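Local coordinates for hypothetical protein (Staphylococcus aureus subsp. aureus, PDB 2IL5) that is of unknown function but belongs to the Activator of Hsp90 ATPase homolog 1-like family, in the wider Bet v 1-like clan, at residues A[28-31]-A[32-36]; A[160-163]-A[164-168]; A[43-47]-A[48-52]; A[68-71]-A[72-75]. One frame throughout, in Å; residues are numbered along the deposited sequence.

Contact 1 (A[28-31]-A[32-36])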
# COMPACT_ATOMS: atom_id res chain seq x y z
N LEU A 28 4.08 4.66 -16.09
CA LEU A 28 4.48 5.67 -15.09
C LEU A 28 3.90 5.37 -13.71
O LEU A 28 4.60 5.52 -12.71
CB LEU A 28 4.14 7.10 -15.53
CG LEU A 28 5.07 7.72 -16.59
CD1 LEU A 28 4.59 9.11 -16.90
CD2 LEU A 28 6.57 7.76 -16.18
N VAL A 29 2.64 4.94 -13.66
CA VAL A 29 2.03 4.50 -12.40
C VAL A 29 2.65 3.21 -11.85
O VAL A 29 2.90 3.10 -10.65
CB VAL A 29 0.50 4.38 -12.50
CG1 VAL A 29 -0.09 4.06 -11.12
CG2 VAL A 29 -0.07 5.71 -13.02
N TYR A 30 2.92 2.24 -12.73
CA TYR A 30 3.51 0.96 -12.33
C TYR A 30 4.89 1.19 -11.75
O TYR A 30 5.24 0.61 -10.75
CB TYR A 30 3.56 -0.02 -13.52
CG TYR A 30 4.21 -1.37 -13.22
CD1 TYR A 30 5.57 -1.61 -13.53
CD2 TYR A 30 3.45 -2.43 -12.67
CE1 TYR A 30 6.17 -2.84 -13.26
CE2 TYR A 30 4.04 -3.66 -12.39
CZ TYR A 30 5.38 -3.87 -12.68
OH TYR A 30 5.94 -5.13 -12.43
N GLU A 31 5.67 2.04 -12.40
CA GLU A 31 6.98 2.43 -11.90
C GLU A 31 6.96 2.96 -10.45
O GLU A 31 7.87 2.63 -9.66
CB GLU A 31 7.59 3.49 -12.83
CG GLU A 31 9.08 3.77 -12.59
CD GLU A 31 9.71 4.77 -13.62
OE1 GLU A 31 9.22 5.91 -13.78
OE2 GLU A 31 10.72 4.40 -14.24
N ALA A 32 5.95 3.76 -10.10
CA ALA A 32 5.81 4.32 -8.73
C ALA A 32 5.85 3.24 -7.65
O ALA A 32 6.34 3.50 -6.54
CB ALA A 32 4.52 5.13 -8.63
N TRP A 33 5.36 2.04 -8.02
CA TRP A 33 5.14 0.90 -7.13
C TRP A 33 6.34 -0.01 -7.07
O TRP A 33 6.39 -0.89 -6.22
CB TRP A 33 3.92 0.05 -7.59
CG TRP A 33 2.55 0.64 -7.20
CD1 TRP A 33 1.83 1.60 -7.89
CD2 TRP A 33 1.76 0.30 -6.05
NE1 TRP A 33 0.64 1.87 -7.24
CE2 TRP A 33 0.58 1.09 -6.10
CE3 TRP A 33 1.93 -0.58 -4.97
CZ2 TRP A 33 -0.44 1.01 -5.11
CZ3 TRP A 33 0.92 -0.65 -3.97
CH2 TRP A 33 -0.23 0.14 -4.05
N THR A 34 7.28 0.19 -7.98
CA THR A 34 8.30 -0.84 -8.22
C THR A 34 9.68 -0.27 -8.31
O THR A 34 10.66 -1.00 -8.52
CB THR A 34 8.01 -1.69 -9.49
OG1 THR A 34 7.87 -0.83 -10.61
CG2 THR A 34 6.74 -2.55 -9.31
N LYS A 35 9.76 1.05 -8.15
CA LYS A 35 11.04 1.72 -8.04
C LYS A 35 11.30 2.32 -6.68
O LYS A 35 10.59 3.22 -6.23
CB LYS A 35 11.17 2.79 -9.13
CG LYS A 35 12.22 2.42 -10.16
CD LYS A 35 13.61 2.32 -9.47
CE LYS A 35 14.09 3.69 -8.92
NZ LYS A 35 15.10 3.60 -7.80
N LYS A 36 12.37 1.82 -6.05
CA LYS A 36 12.84 2.23 -4.72
C LYS A 36 12.84 3.74 -4.43
O LYS A 36 12.32 4.19 -3.41
CB LYS A 36 14.26 1.71 -4.52
CG LYS A 36 14.58 1.35 -3.11
CD LYS A 36 15.99 1.70 -2.78
CE LYS A 36 16.96 0.89 -3.58
NZ LYS A 36 18.23 1.61 -3.66
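Tyr30 and Thr34 meet in a local contact one helical turn apart, where helix 26-32 runs out and the chain turns toward helix 36-39. The carbonyl oxygen of Tyr30 is the focus. It accepts a bond from Trp33 N (3.1 Å) and, on the opposite face of its plane, another from Thr34 OG1 (3.0 Å), so the last turn is held by a side chain as well as by the backbone. With OG1 lying between the backbone N and the carbonyl carbon (chi1 56°), the methyl group of Thr34 swings over the phenol, and CG2 sits 4.1 Å from the centroid of the Tyr30 ring in a CH-pi contact. Both residues also lean on Val90 of strand 89-94. A second carbonyl, Glu31 O, takes a nearly straight bond from Thr34 N (3.0 Å, 164°) and a weak one from Lys35 N, while the Glu31 and Lys35 side chains run alongside each other before the lysine amine turns to a salt bridge with Asp37. On the buried side, Trp33 brings CD1 edge-on to Val29 O at 3.3 Å; its indole also meets Trp42 and Phe110 edge-to-face. Bonds reaching back three residues, as from Trp33 N and Thr34 N, mark a helix tightening at its C-terminus, here in the short helical pair set between sheet and long helix in the helix-grip fold of the Bet v 1-like clan.

Contact 2 (A[160-163]-A[164-168]); sequences KMYH and VIETS
From Lys160 to Thr167 the backbone keeps alpha-helical bonding, each N-H reaching back four residues, as in Val164 N to Lys160 O (3.1 Å, 165°) and Glu166 N to Tyr162 O (2.9 Å). The ladder closes at His163 O, which receives Thr167 N at 2.9 Å and, from the opposite face of the carbonyl plane, the hydroxyl of the same residue; the modelled OG1 to O separation of 2.5 Å is too short to be taken literally. Ser168 then folds back, giving both its N and its OG (2.7 Å) to Ile165 O. Along one flank, selenomethionine Met161 and Ile165 lie side by side, CG of the first 3.9 Å from CD1 of the second, forming an apolar strip against Val29 and Ala32 of helix 26-32. Another flank is polar. Tyr162 has CG anti to its own amide nitrogen (chi1 174°), which carries the ring along the helix toward Glu166, whose chain bends at chi2; the ring and carboxylate planes stand 80° apart, with OH and OE2 separated by 3.1 Å. Lys23 lies close to both, through a weak bond to the phenol and a long ion pair with Glu166 OE1. Such a two-sided surface is that of an amphipathic C-terminal helix, the one that the curved sheet grips in Bet v 1-like proteins.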
# COMPACT_ATOMS: atom_id res chain seq x y z
N LYS A 160 -0.16 11.53 -2.58
CA LYS A 160 1.28 11.68 -2.54
C LYS A 160 2.01 11.00 -3.72
O LYS A 160 2.86 11.60 -4.36
CB LYS A 160 1.79 11.15 -1.23
CG LYS A 160 3.24 11.39 -1.00
CD LYS A 160 3.44 12.04 0.34
CE LYS A 160 3.43 11.11 1.53
NZ LYS A 160 3.70 12.05 2.71
N MSE A 161 1.71 9.73 -3.98
CA MSE A 161 2.19 9.06 -5.17
C MSE A 161 1.91 9.88 -6.46
O MSE A 161 2.75 9.92 -7.35
CB MSE A 161 1.58 7.65 -5.28
CG MSE A 161 2.11 6.82 -6.48
SE MSE A 161 0.81 5.44 -6.96
CE MSE A 161 -0.55 6.48 -7.87
N TYR A 162 0.74 10.49 -6.55
CA TYR A 162 0.37 11.27 -7.71
C TYR A 162 1.35 12.46 -8.01
O TYR A 162 1.74 12.66 -9.15
CB TYR A 162 -1.09 11.75 -7.62
CG TYR A 162 -1.48 12.69 -8.75
CD1 TYR A 162 -2.11 12.21 -9.90
CD2 TYR A 162 -1.19 14.07 -8.68
CE1 TYR A 162 -2.45 13.09 -10.95
CE2 TYR A 162 -1.52 14.92 -9.72
CZ TYR A 162 -2.15 14.42 -10.85
OH TYR A 162 -2.48 15.29 -11.88
N HIS A 163 1.71 13.22 -6.97
CA HIS A 163 2.66 14.33 -7.09
C HIS A 163 4.08 13.87 -7.34
O HIS A 163 4.79 14.52 -8.07
CB HIS A 163 2.60 15.24 -5.87
CG HIS A 163 1.29 15.93 -5.71
ND1 HIS A 163 0.99 17.13 -6.33
CD2 HIS A 163 0.18 15.59 -5.01
CE1 HIS A 163 -0.23 17.50 -6.01
NE2 HIS A 163 -0.75 16.58 -5.20
N VAL A 164 4.48 12.75 -6.77
CA VAL A 164 5.80 12.18 -7.06
C VAL A 164 5.87 11.85 -8.56
O VAL A 164 6.90 12.07 -9.19
CB VAL A 164 6.07 10.90 -6.23
CG1 VAL A 164 7.27 10.09 -6.81
CG2 VAL A 164 6.25 11.24 -4.74
N ILE A 165 4.78 11.33 -9.12
CA ILE A 165 4.75 11.06 -10.57
C ILE A 165 4.72 12.37 -11.40
O ILE A 165 5.49 12.53 -12.35
CB ILE A 165 3.60 10.09 -10.98
CG1 ILE A 165 3.68 8.77 -10.22
CG2 ILE A 165 3.66 9.80 -12.49
CD1 ILE A 165 2.38 7.97 -10.24
N GLU A 166 3.85 13.29 -11.01
CA GLU A 166 3.71 14.60 -11.64
C GLU A 166 5.05 15.37 -11.73
O GLU A 166 5.32 16.01 -12.73
CB GLU A 166 2.68 15.42 -10.86
CG GLU A 166 2.48 16.85 -11.34
CD GLU A 166 1.27 17.00 -12.25
OE1 GLU A 166 1.48 17.12 -13.50
OE2 GLU A 166 0.13 16.99 -11.71
N THR A 167 5.87 15.28 -10.68
CA THR A 167 7.14 16.01 -10.58
C THR A 167 8.34 15.21 -11.13
O THR A 167 9.50 15.54 -10.87
CB THR A 167 7.44 16.45 -9.13
OG1 THR A 167 6.18 16.62 -8.38
CG2 THR A 167 8.24 17.78 -9.12
N SER A 168 8.07 14.15 -11.87
CA SER A 168 9.10 13.57 -12.71
C SER A 168 8.76 13.92 -14.17
O SER A 168 9.53 13.64 -15.09
CB SER A 168 9.20 12.06 -12.50
OG SER A 168 7.95 11.44 -12.73

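Contact 3 (A[43-47]-A[48-52]); sequences FMTSA and RTNKE
Thr45 and Asn50 approach at a slant, their side chains meeting at the turn that leads into strand 50-55. The amide nitrogen ND2 of Asn50 gives a bond to Thr45 OG1 (3.0 Å, 145°), the oxygen lying slightly off the amide plane, and ND2 also reaches Glu52 O at 3.2 Å. With two partners on the one nitrogen, the carboxamide is held in its rotation and ties the loop to the strand it enters. The other side-chain pair is Ser46 with Thr49: both hydroxyls occupy the position between backbone N and carbonyl carbon (chi1 67° and 58°), which brings OG of the serine and OG1 of the threonine to 3.0 Å. Asp67 of strand 62-68 draws the two pairs together, since its OD1 bonds to Thr45 OG1 and Thr49 OG1 alike. The backbone closes on itself as Ser46 O accepts Asn50 N (2.8 Å), with a weaker bond from Thr49 N. A water accepts from Arg48 N and bonds weakly to Ser46 OG. Bonding from residue i to i+4 outside a helix makes this an alpha-turn; it is followed directly by a classic beta bulge, where Lys51 and Glu52 both face Val66.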
# COMPACT_ATOMS: atom_id res chain seq x y z
N PHE A 43 5.32 5.41 -0.31
CA PHE A 43 4.75 4.15 0.17
C PHE A 43 5.10 3.91 1.62
O PHE A 43 6.20 3.44 1.91
CB PHE A 43 5.24 2.98 -0.69
CG PHE A 43 4.52 1.71 -0.43
CD1 PHE A 43 5.08 0.74 0.39
CD2 PHE A 43 3.27 1.49 -0.99
CE1 PHE A 43 4.39 -0.45 0.66
CE2 PHE A 43 2.57 0.30 -0.73
CZ PHE A 43 3.15 -0.66 0.10
N MSE A 44 4.16 4.25 2.51
CA MSE A 44 4.31 4.19 3.99
C MSE A 44 5.45 5.04 4.51
O MSE A 44 5.91 4.87 5.63
CB MSE A 44 4.49 2.75 4.47
CG MSE A 44 3.62 1.73 3.78
SE MSE A 44 1.93 1.49 4.66
CE MSE A 44 2.48 1.02 6.48
N THR A 45 5.92 5.95 3.68
CA THR A 45 7.01 6.80 4.06
C THR A 45 7.01 8.08 3.21
O THR A 45 6.08 8.29 2.41
CB THR A 45 8.31 5.98 3.96
OG1 THR A 45 9.37 6.67 4.64
CG2 THR A 45 8.64 5.67 2.51
N SER A 46 8.00 8.94 3.39
CA SER A 46 8.18 10.10 2.49
C SER A 46 9.65 10.48 2.41
O SER A 46 10.46 9.96 3.20
CB SER A 46 7.31 11.30 2.92
OG SER A 46 7.77 11.80 4.16
N ALA A 47 9.98 11.37 1.47
CA ALA A 47 11.35 11.82 1.28
C ALA A 47 11.99 12.26 2.59
O ALA A 47 13.13 11.87 2.88
CB ALA A 47 11.43 12.97 0.24
N ARG A 48 11.25 13.05 3.39
CA ARG A 48 11.79 13.61 4.62
C ARG A 48 11.78 12.74 5.84
O ARG A 48 12.64 12.90 6.70
CB ARG A 48 11.16 14.97 4.95
CG ARG A 48 11.89 16.06 4.23
CD ARG A 48 11.29 17.42 4.48
NE ARG A 48 11.79 18.10 5.67
CZ ARG A 48 13.01 18.62 5.80
NH1 ARG A 48 13.34 19.26 6.92
NH2 ARG A 48 13.91 18.50 4.85
N THR A 49 10.82 11.82 5.94
CA THR A 49 10.77 10.95 7.11
C THR A 49 11.45 9.58 6.89
O THR A 49 11.71 8.85 7.86
CB THR A 49 9.33 10.76 7.60
OG1 THR A 49 8.52 10.21 6.54
CG2 THR A 49 8.77 12.13 8.07
N ASN A 50 11.74 9.24 5.64
CA ASN A 50 12.38 7.95 5.38
C ASN A 50 13.78 7.83 6.01
O ASN A 50 14.64 8.70 5.83
CB ASN A 50 12.43 7.62 3.90
CG ASN A 50 12.79 6.17 3.65
OD1 ASN A 50 13.81 5.89 3.01
ND2 ASN A 50 11.96 5.22 4.18
N LYS A 51 13.97 6.72 6.74
CA LYS A 51 15.22 6.40 7.43
C LYS A 51 16.02 5.41 6.61
O LYS A 51 17.19 5.63 6.31
CB LYS A 51 14.91 5.76 8.77
CG LYS A 51 14.67 6.67 9.89
CD LYS A 51 14.94 5.93 11.18
CE LYS A 51 16.44 5.92 11.53
NZ LYS A 51 17.01 7.30 11.79
N GLU A 52 15.39 4.27 6.31
CA GLU A 52 15.94 3.28 5.39
C GLU A 52 14.84 2.81 4.46
O GLU A 52 13.68 2.67 4.87
CB GLU A 52 16.44 2.02 6.11
CG GLU A 52 17.43 2.19 7.24
CD GLU A 52 17.69 0.85 7.97
OE1 GLU A 52 17.58 -0.22 7.32
OE2 GLU A 52 17.99 0.89 9.18
O HOH W 1 9.18 14.40 2.47

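Contact 4 (A[68-71]-A[72-75]); sequences QQRN and GKVN
Gln68 begins the reversal, paired with Val74 as an antiparallel non-hydrogen-bonded pair whose CA atoms are 4.9 Å apart, and both residues turn their side chains to the face of the sheet where Lys51 also lies. At Gln69 the backbone is joined across the hairpin, N to Lys73 O (2.8 Å, 148°). Its side chain, bent at chi2, slants across that of Asn75, but the amides only approach each other, NE2 and OD1 standing 3.9 Å apart. Arg70 gives its N to a water (2.8 Å). The Lys73 chain is modelled too close to Arg70 O, so its course, and a weak bond from its NZ to the same water, are doubtful. Lys73 N closes the turn on Arg70 O, a bond whose exact length is uncertain because of that crowding. Asn71 takes left-handed helical backbone angles, and Gly72 continues with positive phi, as the type I' turn of an Asn-Gly pair requires. Arg70 and Asn71 touch a crystal neighbour, which may influence their side chains. The contact is thus secured by main-chain bonding, most surely at Gln69 N, and by the backbone shape of Asn-Gly, while its polar side chains, most of them exposed, add little direct bonding between the two halves.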
# COMPACT_ATOMS: atom_id res chain seq x y z
N GLN A 68 10.64 7.40 10.02
CA GLN A 68 10.74 8.24 11.20
C GLN A 68 9.40 8.85 11.65
O GLN A 68 8.77 9.60 10.93
CB GLN A 68 11.75 9.36 10.94
CG GLN A 68 12.18 10.16 12.19
CD GLN A 68 12.91 9.31 13.19
OE1 GLN A 68 12.36 8.95 14.23
NE2 GLN A 68 14.15 8.97 12.87
N GLN A 69 8.98 8.49 12.86
CA GLN A 69 7.83 9.11 13.52
C GLN A 69 8.32 10.05 14.61
O GLN A 69 9.52 10.20 14.80
CB GLN A 69 6.95 8.02 14.12
CG GLN A 69 6.48 6.97 13.10
CD GLN A 69 5.30 7.48 12.29
OE1 GLN A 69 5.48 8.16 11.27
NE2 GLN A 69 4.09 7.16 12.75
N ARG A 70 7.39 10.65 15.35
CA ARG A 70 7.72 11.62 16.38
C ARG A 70 8.49 11.02 17.58
O ARG A 70 8.51 9.80 17.77
CB ARG A 70 6.46 12.38 16.84
CG ARG A 70 5.84 13.23 15.75
CD ARG A 70 4.82 14.16 16.30
NE ARG A 70 5.43 15.27 17.02
CZ ARG A 70 5.84 16.41 16.47
NH1 ARG A 70 6.37 17.35 17.23
NH2 ARG A 70 5.72 16.63 15.17
N ASN A 71 9.14 11.89 18.35
CA ASN A 71 9.90 11.49 19.55
C ASN A 71 10.86 10.28 19.39
O ASN A 71 10.95 9.43 20.28
CB ASN A 71 8.95 11.26 20.74
CG ASN A 71 8.26 12.54 21.20
OD1 ASN A 71 8.85 13.36 21.93
ND2 ASN A 71 6.99 12.68 20.84
N GLY A 72 11.60 10.21 18.28
CA GLY A 72 12.59 9.16 18.11
C GLY A 72 12.02 7.81 17.65
O GLY A 72 12.79 6.96 17.17
N LYS A 73 10.70 7.61 17.79
CA LYS A 73 10.06 6.36 17.35
C LYS A 73 10.06 6.11 15.85
O LYS A 73 10.00 7.01 15.02
CB LYS A 73 8.64 6.10 17.89
CG LYS A 73 8.01 7.12 18.79
CD LYS A 73 6.58 7.42 18.30
CE LYS A 73 6.10 8.75 18.87
NZ LYS A 73 5.22 9.48 17.93
N VAL A 74 10.12 4.82 15.54
CA VAL A 74 10.25 4.34 14.18
C VAL A 74 9.08 3.41 13.84
O VAL A 74 8.50 2.74 14.71
CB VAL A 74 11.67 3.69 14.00
CG1 VAL A 74 11.72 2.65 12.94
CG2 VAL A 74 12.74 4.78 13.77
N ASN A 75 8.70 3.44 12.56
CA ASN A 75 7.82 2.46 11.94
C ASN A 75 8.63 1.60 11.01
O ASN A 75 9.30 2.13 10.12
CB ASN A 75 6.75 3.15 11.11
CG ASN A 75 5.38 2.92 11.63
OD1 ASN A 75 5.02 3.40 12.73
ND2 ASN A 75 4.57 2.13 10.87
O HOH W 2 4.71 9.98 14.81

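Overall arrangement
Along the chain the contacts come in the order 1, 3, 4, 2, yet contacts 1 and 2 are neighbours in space, their centres about 11 Å apart: Ala32 CB packs on Met161 CG at 3.6 Å, joining the end of helix 26-32 to helix 136-166. Contact 3 stands about 15 Å from each of them, touching contact 1 through Phe43 and Trp33 and contact 2 through Ser46 and Lys160. It meets contact 4 where Thr49 O and Gln68 N, 2.8 Å apart, probably hydrogen-bond. The hairpin of contact 4 joins strand 74-85 to strand 62-68, the latter beside edge strand 50-55. Contacts 1 to 3 lie where helices and sheet meet; contact 4 is an exposed hairpin of the same sheet.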